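Local coordinates for uncharacterized hypothetical protein (Parabacteroides merdae, PDB 4EI0), which is of unknown function, a mostly beta-stranded member of the DUF4466 family from a gut bacterium, at residues 152-165 against 172-184. Sequence-based numbering, arbitrary orientation.
Sequences DMAKNLSVTNDKCY and GEAVHIYSKADLQ
Tyr165 and Tyr178 form an antiparallel hydrogen-bonded pair: Tyr178 N donates to Tyr165 O at 2.8 Å, and Tyr165 N returns a bond to Tyr178 O. Just before this bridge, Asp162 O accepts from Lys180 N at 2.9 Å, tying the loop after strand 157-159 to the first turn of helix 180-184. Strand 157-159 itself shares no backbone bond with strand 176-178; their axes pass 8.1 Å apart at 33°, leaving a layer for side chains. Branched aliphatic residues suit it: Val159 CG2 meets Ile177 CD1 at 3.7 Å, the two side chains crossing nearly at right angles. At the far end the small Ala174 lets its CB lie 4.0 Å from Ala154 CB, and a water accepts from Ala174 N. With CG anti to the carbonyl carbon (chi1 -63°), the Tyr165 ring is carried between Cys164 SG over one face and Leu183 CD2 on the opposite one, a CH-pi contact. A serine here would probably leave Leu183 CD2 and Cys164 SG without the ring between them, opening a gap beside the helix start. There Ser179 and Asp182 form a capping box: Asp182 N donates to Ser179 OG and Ser179 N to Asp182 OD2, each side chain satisfying the other's backbone N-H. The tyrosine bridge thus pairs 165-167 with 176-178 inside one antiparallel sheet, whereas the aliphatic contacts pack outermost strand 152-159 of a second sheet against 174-177, the chain passing between sheets through loop 160-164.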
ATOM      1  N   ASP B 152      -7.952  22.244  30.881  1.00 39.74           N
ATOM      2  CA  ASP B 152      -7.061  23.049  30.061  1.00 41.36           C
ATOM      3  C   ASP B 152      -5.662  22.547  30.246  1.00 40.83           C
ATOM      4  O   ASP B 152      -5.322  22.016  31.317  1.00 43.61           O
ATOM      5  CB  ASP B 152      -7.094  24.503  30.499  1.00 45.17           C
ATOM      6  CG  ASP B 152      -8.312  25.257  29.967  1.00 52.25           C
ATOM      7  OD1 ASP B 152      -8.462  25.344  28.739  1.00 46.43           O
ATOM      8  OD2 ASP B 152      -9.115  25.775  30.783  1.00 51.53           O
HETATM    9  N   MSE B 153      -4.834  22.714  29.221  1.00 43.07           N
HETATM   10  CA  MSE B 153      -3.444  22.335  29.294  1.00 44.20           C
HETATM   11  C   MSE B 153      -2.525  23.344  28.597  1.00 50.46           C
HETATM   12  O   MSE B 153      -2.823  23.802  27.498  1.00 45.73           O
HETATM   13  CB  MSE B 153      -3.303  20.938  28.656  1.00 39.19           C
HETATM   14  CG  MSE B 153      -1.895  20.584  28.490  1.00 47.72           C
HETATM   15 SE   MSE B 153      -1.680  18.681  28.034  0.75 51.84          SE
HETATM   16  CE  MSE B 153      -2.639  18.578  26.284  1.00 42.58           C
ATOM     17  N   ALA B 154      -1.396  23.671  29.218  1.00 42.91           N
ATOM     18  CA  ALA B 154      -0.399  24.615  28.646  1.00 42.36           C
ATOM     19  C   ALA B 154       0.951  23.932  28.821  1.00 50.02           C
ATOM     20  O   ALA B 154       1.273  23.488  29.932  1.00 48.53           O
ATOM     21  CB  ALA B 154      -0.451  25.928  29.403  1.00 42.20           C
ATOM     22  N   LYS B 155       1.748  23.818  27.757  1.00 40.11           N
ATOM     23  CA  LYS B 155       2.980  23.072  27.806  1.00 48.40           C
ATOM     24  C   LYS B 155       4.192  23.928  27.540  1.00 54.66           C
ATOM     25  O   LYS B 155       4.118  24.921  26.843  1.00 49.95           O
ATOM     26  CB  LYS B 155       2.976  21.942  26.790  1.00 55.59           C
ATOM     27  CG  LYS B 155       1.936  20.887  27.039  1.00 53.08           C
ATOM     28  CD  LYS B 155       1.873  19.923  25.870  1.00 58.30           C
ATOM     29  CE  LYS B 155       3.182  19.130  25.765  1.00 72.83           C
ATOM     30  NZ  LYS B 155       3.016  17.928  24.907  1.00 78.58           N
ATOM     31  N   ASN B 156       5.298  23.528  28.148  1.00 51.20           N
ATOM     32  CA  ASN B 156       6.612  24.090  27.908  1.00 53.33           C
ATOM     33  C   ASN B 156       6.675  25.577  28.031  1.00 56.32           C
ATOM     34  O   ASN B 156       7.143  26.254  27.140  1.00 56.50           O
ATOM     35  CB  ASN B 156       7.131  23.599  26.552  1.00 66.17           C
ATOM     36  CG  ASN B 156       7.138  22.081  26.466  1.00 59.30           C
ATOM     37  OD1 ASN B 156       6.513  21.494  25.576  1.00 65.39           O
ATOM     38  ND2 ASN B 156       7.771  21.434  27.433  1.00 58.84           N
ATOM     39  N   LEU B 157       6.234  26.086  29.175  1.00 49.46           N
ATOM     40  CA  LEU B 157       6.297  27.507  29.470  1.00 46.83           C
ATOM     41  C   LEU B 157       7.578  27.834  30.236  1.00 51.39           C
ATOM     42  O   LEU B 157       8.025  27.064  31.066  1.00 50.03           O
ATOM     43  CB  LEU B 157       5.095  27.941  30.304  1.00 51.51           C
ATOM     44  CG  LEU B 157       3.791  27.749  29.543  1.00 55.10           C
ATOM     45  CD1 LEU B 157       2.641  27.349  30.444  1.00 56.30           C
ATOM     46  CD2 LEU B 157       3.492  29.008  28.751  1.00 61.31           C
ATOM     47  N   SER B 158       8.122  29.020  29.999  1.00 49.46           N
ATOM     48  CA  SER B 158       9.365  29.434  30.586  1.00 47.00           C
ATOM     49  C   SER B 158       9.161  30.220  31.867  1.00 53.59           C
ATOM     50  O   SER B 158       8.398  31.166  31.925  1.00 54.11           O
ATOM     51  CB  SER B 158      10.175  30.232  29.546  1.00 61.08           C
ATOM     52  OG  SER B 158      11.299  30.804  30.144  1.00 63.03           O
ATOM     53  N   VAL B 159       9.883  29.826  32.903  1.00 49.62           N
ATOM     54  CA  VAL B 159       9.808  30.458  34.188  1.00 55.36           C
ATOM     55  C   VAL B 159      11.223  30.829  34.594  1.00 52.11           C
ATOM     56  O   VAL B 159      12.147  30.028  34.483  1.00 57.78           O
ATOM     57  CB  VAL B 159       9.107  29.533  35.209  1.00 52.60           C
ATOM     58  CG1 VAL B 159       9.200  30.127  36.598  1.00 47.57           C
ATOM     59  CG2 VAL B 159       7.626  29.334  34.779  1.00 40.56           C
ATOM     60  N   THR B 160      11.397  32.053  35.055  1.00 46.99           N
ATOM     61  CA  THR B 160      12.701  32.537  35.463  1.00 53.46           C
ATOM     62  C   THR B 160      12.470  33.448  36.660  1.00 60.17           C
ATOM     63  O   THR B 160      11.328  33.722  37.045  1.00 54.14           O
ATOM     64  CB  THR B 160      13.396  33.308  34.330  1.00 57.83           C
ATOM     65  OG1 THR B 160      12.653  34.497  34.047  1.00 64.83           O
ATOM     66  CG2 THR B 160      13.464  32.477  33.062  1.00 48.66           C
ATOM     67  N   ASN B 161      13.534  33.945  37.257  1.00 55.08           N
ATOM     68  CA  ASN B 161      13.379  34.865  38.379  1.00 62.11           C
ATOM     69  C   ASN B 161      12.582  36.127  38.031  1.00 65.37           C
ATOM     70  O   ASN B 161      11.942  36.711  38.901  1.00 60.65           O
ATOM     71  CB  ASN B 161      14.746  35.242  38.952  1.00 68.59           C
ATOM     72  CG  ASN B 161      15.272  34.181  39.884  1.00 90.65           C
ATOM     73  OD1 ASN B 161      14.791  34.025  41.023  1.00 79.06           O
ATOM     74  ND2 ASN B 161      16.239  33.411  39.394  1.00108.22           N
ATOM     75  N   ASP B 162      12.618  36.529  36.762  1.00 60.31           N
ATOM     76  CA  ASP B 162      11.836  37.671  36.302  1.00 73.69           C
ATOM     77  C   ASP B 162      10.453  37.275  35.829  1.00 59.78           C
ATOM     78  O   ASP B 162       9.535  38.064  35.961  1.00 60.71           O
ATOM     79  CB  ASP B 162      12.550  38.415  35.162  1.00 75.78           C
ATOM     80  CG  ASP B 162      13.801  39.101  35.612  1.00 74.80           C
ATOM     81  OD1 ASP B 162      13.997  39.276  36.846  1.00 63.36           O
ATOM     82  OD2 ASP B 162      14.575  39.479  34.711  1.00 85.22           O
ATOM     83  N   LYS B 163      10.341  36.093  35.221  1.00 52.55           N
ATOM     84  CA  LYS B 163       9.120  35.602  34.669  1.00 52.35           C
ATOM     85  C   LYS B 163       8.626  34.572  35.655  1.00 46.68           C
ATOM     86  O   LYS B 163       8.665  33.370  35.402  1.00 51.28           O
ATOM     87  CB  LYS B 163       9.352  34.976  33.292  1.00 54.06           C
ATOM     88  CG  LYS B 163       9.833  35.965  32.243  1.00 60.04           C
ATOM     89  CD  LYS B 163       9.802  35.340  30.857  1.00 60.82           C
ATOM     90  CE  LYS B 163      11.002  34.436  30.646  1.00 70.99           C
ATOM     91  NZ  LYS B 163      11.001  33.861  29.269  1.00 80.59           N
ATOM     92  N   CYS B 164       8.157  35.094  36.766  1.00 49.01           N
ATOM     93  CA  CYS B 164       8.069  34.379  37.980  1.00 53.88           C
ATOM     94  C   CYS B 164       6.693  34.320  38.611  1.00 48.04           C
ATOM     95  O   CYS B 164       6.577  33.760  39.676  1.00 47.07           O
ATOM     96  CB  CYS B 164       9.042  35.027  38.987  1.00 54.57           C
ATOM     97  SG  CYS B 164       8.717  36.743  39.434  1.00 59.43           S
ATOM     98  N   TYR B 165       5.664  34.881  37.994  1.00 48.97           N
ATOM     99  CA  TYR B 165       4.373  34.986  38.677  1.00 49.94           C
ATOM    100  C   TYR B 165       3.379  34.146  37.930  1.00 46.30           C
ATOM    101  O   TYR B 165       2.979  34.501  36.828  1.00 49.71           O
ATOM    102  CB  TYR B 165       3.940  36.450  38.744  1.00 44.11           C
ATOM    103  CG  TYR B 165       4.840  37.335  39.527  1.00 45.69           C
ATOM    104  CD1 TYR B 165       5.044  37.122  40.869  1.00 52.19           C
ATOM    105  CD2 TYR B 165       5.458  38.437  38.945  1.00 48.15           C
ATOM    106  CE1 TYR B 165       5.866  37.956  41.604  1.00 57.46           C
ATOM    107  CE2 TYR B 165       6.260  39.281  39.683  1.00 48.19           C
ATOM    108  CZ  TYR B 165       6.476  39.039  41.003  1.00 58.70           C
ATOM    109  OH  TYR B 165       7.277  39.884  41.734  1.00 62.40           O
ATOM    110  N   GLY B 172      -9.441  29.917  29.599  1.00 50.66           N
ATOM    111  CA  GLY B 172      -8.818  29.109  28.551  1.00 51.35           C
ATOM    112  C   GLY B 172      -7.327  28.920  28.636  1.00 54.44           C
ATOM    113  O   GLY B 172      -6.754  28.387  27.707  1.00 51.50           O
ATOM    114  N   GLU B 173      -6.698  29.283  29.755  1.00 53.94           N
ATOM    115  CA  GLU B 173      -5.237  29.224  29.883  1.00 50.38           C
ATOM    116  C   GLU B 173      -4.890  28.476  31.160  1.00 42.47           C
ATOM    117  O   GLU B 173      -5.125  29.002  32.212  1.00 45.45           O
ATOM    118  CB  GLU B 173      -4.650  30.629  29.997  1.00 49.62           C
ATOM    119  CG  GLU B 173      -4.101  31.282  28.740  1.00 67.25           C
ATOM    120  CD  GLU B 173      -3.303  32.559  29.056  1.00 71.01           C
ATOM    121  OE1 GLU B 173      -3.905  33.575  29.447  1.00 63.37           O
ATOM    122  OE2 GLU B 173      -2.063  32.549  28.948  1.00 62.07           O
ATOM    123  N   ALA B 174      -4.317  27.268  31.069  1.00 45.10           N
ATOM    124  CA  ALA B 174      -4.068  26.438  32.266  1.00 41.50           C
ATOM    125  C   ALA B 174      -3.209  27.170  33.283  1.00 45.09           C
ATOM    126  O   ALA B 174      -3.425  27.074  34.482  1.00 44.74           O
ATOM    127  CB  ALA B 174      -3.422  25.106  31.876  1.00 42.29           C
ATOM    128  N   VAL B 175      -2.251  27.926  32.785  1.00 39.23           N
ATOM    129  CA  VAL B 175      -1.400  28.819  33.600  1.00 41.63           C
ATOM    130  C   VAL B 175      -0.957  29.931  32.713  1.00 38.68           C
ATOM    131  O   VAL B 175      -0.860  29.722  31.484  1.00 42.84           O
ATOM    132  CB  VAL B 175      -0.154  28.095  34.178  1.00 38.08           C
ATOM    133  CG1 VAL B 175       0.886  27.814  33.114  1.00 42.77           C
ATOM    134  CG2 VAL B 175       0.427  28.921  35.310  1.00 39.80           C
ATOM    135  N   HIS B 176      -0.679  31.081  33.305  1.00 45.46           N
ATOM    136  CA  HIS B 176      -0.027  32.185  32.598  1.00 46.58           C
ATOM    137  C   HIS B 176       1.091  32.690  33.443  1.00 46.17           C
ATOM    138  O   HIS B 176       0.922  32.838  34.635  1.00 48.38           O
ATOM    139  CB  HIS B 176      -1.037  33.304  32.291  1.00 42.98           C
ATOM    140  CG  HIS B 176      -0.466  34.417  31.421  1.00 51.91           C
ATOM    141  ND1 HIS B 176      -0.503  34.388  30.067  1.00 54.36           N
ATOM    142  CD2 HIS B 176       0.244  35.550  31.767  1.00 53.72           C
ATOM    143  CE1 HIS B 176       0.095  35.511  29.595  1.00 47.70           C
ATOM    144  NE2 HIS B 176       0.576  36.190  30.626  1.00 54.89           N
ATOM    145  N   ILE B 177       2.248  32.949  32.837  1.00 44.99           N
ATOM    146  CA  ILE B 177       3.422  33.462  33.554  1.00 45.66           C
ATOM    147  C   ILE B 177       3.522  34.958  33.270  1.00 49.66           C
ATOM    148  O   ILE B 177       3.758  35.359  32.152  1.00 49.89           O
ATOM    149  CB  ILE B 177       4.761  32.793  33.100  1.00 50.08           C
ATOM    150  CG1 ILE B 177       4.656  31.251  32.973  1.00 51.15           C
ATOM    151  CG2 ILE B 177       5.859  33.204  34.034  1.00 41.73           C
ATOM    152  CD1 ILE B 177       4.177  30.536  34.210  1.00 47.68           C
ATOM    153  N   TYR B 178       3.322  35.749  34.308  1.00 45.32           N
ATOM    154  CA  TYR B 178       3.465  37.195  34.326  1.00 56.65           C
ATOM    155  C   TYR B 178       4.847  37.466  34.851  1.00 57.45           C
ATOM    156  O   TYR B 178       5.358  36.694  35.631  1.00 55.34           O
ATOM    157  CB  TYR B 178       2.432  37.834  35.287  1.00 46.13           C
ATOM    158  CG  TYR B 178       1.029  37.799  34.708  1.00 57.40           C
ATOM    159  CD1 TYR B 178       0.711  38.563  33.580  1.00 52.35           C
ATOM    160  CD2 TYR B 178       0.054  36.959  35.218  1.00 56.04           C
ATOM    161  CE1 TYR B 178      -0.553  38.502  33.005  1.00 49.61           C
ATOM    162  CE2 TYR B 178      -1.228  36.899  34.640  1.00 55.72           C
ATOM    163  CZ  TYR B 178      -1.523  37.688  33.545  1.00 59.60           C
ATOM    164  OH  TYR B 178      -2.764  37.653  32.962  1.00 59.69           O
ATOM    165  N   SER B 179       5.430  38.568  34.419  1.00 54.25           N
ATOM    166  CA  SER B 179       6.774  38.982  34.801  1.00 53.57           C
ATOM    167  C   SER B 179       6.760  40.161  35.704  1.00 55.79           C
ATOM    168  O   SER B 179       5.727  40.791  35.942  1.00 51.57           O
ATOM    169  CB  SER B 179       7.554  39.399  33.553  1.00 61.52           C
ATOM    170  OG  SER B 179       6.919  40.511  32.929  1.00 66.69           O
ATOM    171  N   LYS B 180       7.928  40.487  36.219  1.00 56.93           N
ATOM    172  CA  LYS B 180       8.082  41.656  37.039  1.00 58.80           C
ATOM    173  C   LYS B 180       7.779  42.933  36.240  1.00 61.61           C
ATOM    174  O   LYS B 180       7.283  43.893  36.808  1.00 60.18           O
ATOM    175  CB  LYS B 180       9.475  41.680  37.663  1.00 67.18           C
ATOM    176  CG  LYS B 180       9.653  40.618  38.750  1.00 66.33           C
ATOM    177  CD  LYS B 180      11.091  40.519  39.250  1.00 59.20           C
ATOM    178  CE  LYS B 180      11.142  39.812  40.603  1.00 68.87           C
ATOM    179  NZ  LYS B 180      12.497  39.596  41.153  1.00 73.82           N
ATOM    180  N   ALA B 181       8.060  42.926  34.938  1.00 59.72           N
ATOM    181  CA  ALA B 181       7.764  44.066  34.074  1.00 67.98           C
ATOM    182  C   ALA B 181       6.267  44.213  33.964  1.00 63.70           C
ATOM    183  O   ALA B 181       5.756  45.321  34.021  1.00 65.77           O
ATOM    184  CB  ALA B 181       8.318  43.843  32.690  1.00 54.40           C
ATOM    185  N   ASP B 182       5.571  43.083  33.811  1.00 61.88           N
ATOM    186  CA  ASP B 182       4.098  43.105  33.710  1.00 53.34           C
ATOM    187  C   ASP B 182       3.488  43.777  34.913  1.00 55.78           C
ATOM    188  O   ASP B 182       2.657  44.680  34.782  1.00 63.10           O
ATOM    189  CB  ASP B 182       3.523  41.734  33.544  1.00 63.03           C
ATOM    190  CG  ASP B 182       3.929  41.073  32.239  1.00 66.60           C
ATOM    191  OD1 ASP B 182       4.117  41.760  31.221  1.00 75.71           O
ATOM    192  OD2 ASP B 182       4.084  39.836  32.235  1.00 65.32           O
ATOM    193  N   LEU B 183       3.960  43.404  36.095  1.00 53.56           N
ATOM    194  CA  LEU B 183       3.472  44.012  37.317  1.00 58.37           C
ATOM    195  C   LEU B 183       3.881  45.462  37.509  1.00 62.40           C
ATOM    196  O   LEU B 183       3.192  46.182  38.227  1.00 62.27           O
ATOM    197  CB  LEU B 183       3.845  43.171  38.560  1.00 61.18           C
ATOM    198  CG  LEU B 183       2.823  42.077  38.929  1.00 64.55           C
ATOM    199  CD1 LEU B 183       2.659  41.069  37.800  1.00 51.67           C
ATOM    200  CD2 LEU B 183       3.164  41.406  40.241  1.00 62.04           C
ATOM    201  N   GLN B 184       5.025  45.906  36.964  1.00 67.25           N
ATOM    202  CA  GLN B 184       5.414  47.316  37.151  1.00 64.23           C
ATOM    203  C   GLN B 184       4.438  48.223  36.364  1.00 63.55           C
ATOM    204  O   GLN B 184       4.020  49.294  36.867  1.00 75.96           O
ATOM    205  CB  GLN B 184       6.881  47.595  36.751  1.00 65.58           C
ATOM    206  CG  GLN B 184       7.321  49.039  37.080  1.00 83.41           C
ATOM    207  CD  GLN B 184       6.867  50.067  36.038  1.00 92.25           C
ATOM    208  OE1 GLN B 184       6.802  49.775  34.839  1.00 98.13           O
ATOM    209  NE2 GLN B 184       6.520  51.260  36.497  1.00 96.41           N
TER
HETATM  210  O   HOH W   1      -4.163  26.233  28.324  1.00 45.59           O